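Local coordinates for protein uroporphyrin-III C-methyltransferase (PDB 1VE2) that probably methylates uroporphyrinogen III, using S-adenosyl-L-methionine as methyl donor, in tetrapyrrole biosynthesis, at residues E16-T19 / L20-R24. Numbering follows the deposited sequence.
Sequences EHLT and LKALR
A chi1 of 64° sets Thr19 OG1 between its own backbone N and carbonyl carbon, from where it reaches Ala22 N across the first turn of helix 20-28, while a chi1 of -82° lays the Leu18 branch beside its backbone N, facing Ala22 and Leu23. Thr19 is thus the N-cap: OG1 accepts from Ala22 N at 3.2 Å, with an N-H...O angle of 160°, a side-chain capping bond at the helix start. The same residue gives its carbonyl to the helix, Leu23 N donating to Thr19 O at 3.1 Å. Leu23 CG also packs against that oxygen, 3.4 Å from Thr19 O. With an alanine at this position the amide of Ala22 would probably lose its side-chain cap, and the first turn of the helix would be held less firmly. Just before the cap, the two methyls of Leu18 divide their contacts: CD2 lies 4.0 Å from Ala22 CB, and CD1 presses tightly on Leu23 CD2 at 3.5 Å. Leu45, from a loop, touches both leucines. At the dimer interface, Leu20 packs on Pro15, and Leu23 on Leu20, of the second subunit. The helix follows strand 4-9 in the parallel sheet, and Ala22 packs on Val8 of that strand and, with Thr19, on Val112 of strand 109-112, where Lys21 NZ forms a salt bridge with Glu110.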
loop_
_atom_site.group_PDB
_atom_site.type_symbol
_atom_site.label_atom_id
_atom_site.label_comp_id
_atom_site.label_asym_id
_atom_site.label_seq_id
_atom_site.Cartn_x
_atom_site.Cartn_y
_atom_site.Cartn_z
ATOM N N GLU A 16 -9.780 12.630 1.779
ATOM C CA GLU A 16 -9.802 12.093 3.141
ATOM C C GLU A 16 -8.744 11.005 3.320
ATOM O O GLU A 16 -8.352 10.692 4.451
ATOM C CB GLU A 16 -11.181 11.523 3.477
ATOM C CG GLU A 16 -11.491 10.229 2.754
ATOM C CD GLU A 16 -12.963 9.941 2.698
ATOM O OE1 GLU A 16 -13.622 9.987 3.759
ATOM O OE2 GLU A 16 -13.462 9.663 1.586
ATOM N N HIS A 17 -8.284 10.425 2.208
ATOM C CA HIS A 17 -7.251 9.393 2.271
ATOM C C HIS A 17 -5.838 9.946 2.104
ATOM O O HIS A 17 -4.867 9.188 2.130
ATOM C CB HIS A 17 -7.522 8.298 1.237
ATOM C CG HIS A 17 -8.820 7.592 1.456
ATOM N ND1 HIS A 17 -9.081 6.858 2.594
ATOM C CD2 HIS A 17 -9.957 7.568 0.723
ATOM C CE1 HIS A 17 -10.323 6.415 2.554
ATOM N NE2 HIS A 17 -10.877 6.833 1.430
ATOM N N LEU A 18 -5.722 11.259 1.915
ATOM C CA LEU A 18 -4.411 11.895 1.811
ATOM C C LEU A 18 -3.770 11.765 3.188
ATOM O O LEU A 18 -4.479 11.736 4.181
ATOM C CB LEU A 18 -4.543 13.391 1.509
ATOM C CG LEU A 18 -4.768 13.857 0.079
ATOM C CD1 LEU A 18 -5.009 15.368 0.050
ATOM C CD2 LEU A 18 -3.542 13.485 -0.750
ATOM N N THR A 19 -2.446 11.689 3.255
ATOM C CA THR A 19 -1.782 11.617 4.555
ATOM C C THR A 19 -1.593 13.050 5.031
ATOM O O THR A 19 -1.730 13.986 4.249
ATOM C CB THR A 19 -0.399 10.961 4.475
ATOM O OG1 THR A 19 0.471 11.764 3.659
ATOM C CG2 THR A 19 -0.518 9.559 3.894
ATOM N N LEU A 20 -1.262 13.223 6.303
ATOM C CA LEU A 20 -1.084 14.566 6.846
ATOM C C LEU A 20 0.078 15.307 6.186
ATOM O O LEU A 20 -0.001 16.520 5.974
ATOM C CB LEU A 20 -0.878 14.496 8.367
ATOM C CG LEU A 20 -1.975 13.777 9.167
ATOM C CD1 LEU A 20 -1.782 14.058 10.656
ATOM C CD2 LEU A 20 -3.359 14.251 8.728
ATOM N N LYS A 21 1.151 14.585 5.867
ATOM C CA LYS A 21 2.311 15.196 5.219
ATOM C C LYS A 21 1.921 15.646 3.818
ATOM O O LYS A 21 2.277 16.742 3.377
ATOM C CB LYS A 21 3.476 14.198 5.126
ATOM C CG LYS A 21 4.760 14.827 4.594
ATOM C CD LYS A 21 5.948 13.905 4.761
ATOM C CE LYS A 21 7.215 14.552 4.225
ATOM N NZ LYS A 21 8.419 13.678 4.402
ATOM N N ALA A 22 1.193 14.787 3.112
ATOM C CA ALA A 22 0.769 15.129 1.759
ATOM C C ALA A 22 -0.030 16.439 1.794
ATOM O O ALA A 22 0.148 17.310 0.940
ATOM C CB ALA A 22 -0.068 13.995 1.176
ATOM N N LEU A 23 -0.900 16.577 2.789
ATOM C CA LEU A 23 -1.700 17.789 2.933
ATOM C C LEU A 23 -0.796 19.005 3.098
ATOM O O LEU A 23 -0.990 20.021 2.443
ATOM C CB LEU A 23 -2.617 17.684 4.155
ATOM C CG LEU A 23 -3.760 16.673 4.120
ATOM C CD1 LEU A 23 -4.414 16.604 5.498
ATOM C CD2 LEU A 23 -4.776 17.093 3.070
ATOM N N ARG A 24 0.195 18.901 3.977
ATOM C CA ARG A 24 1.090 20.029 4.201
ATOM C C ARG A 24 1.814 20.412 2.926
ATOM O O ARG A 24 1.893 21.592 2.585
ATOM C CB ARG A 24 2.123 19.722 5.292
ATOM C CG ARG A 24 3.105 20.883 5.516
ATOM C CD ARG A 24 4.128 20.594 6.614
ATOM N NE ARG A 24 5.096 19.559 6.241
ATOM C CZ ARG A 24 6.044 19.710 5.317
ATOM N NH1 ARG A 24 6.161 20.857 4.659
ATOM N NH2 ARG A 24 6.882 18.717 5.055
#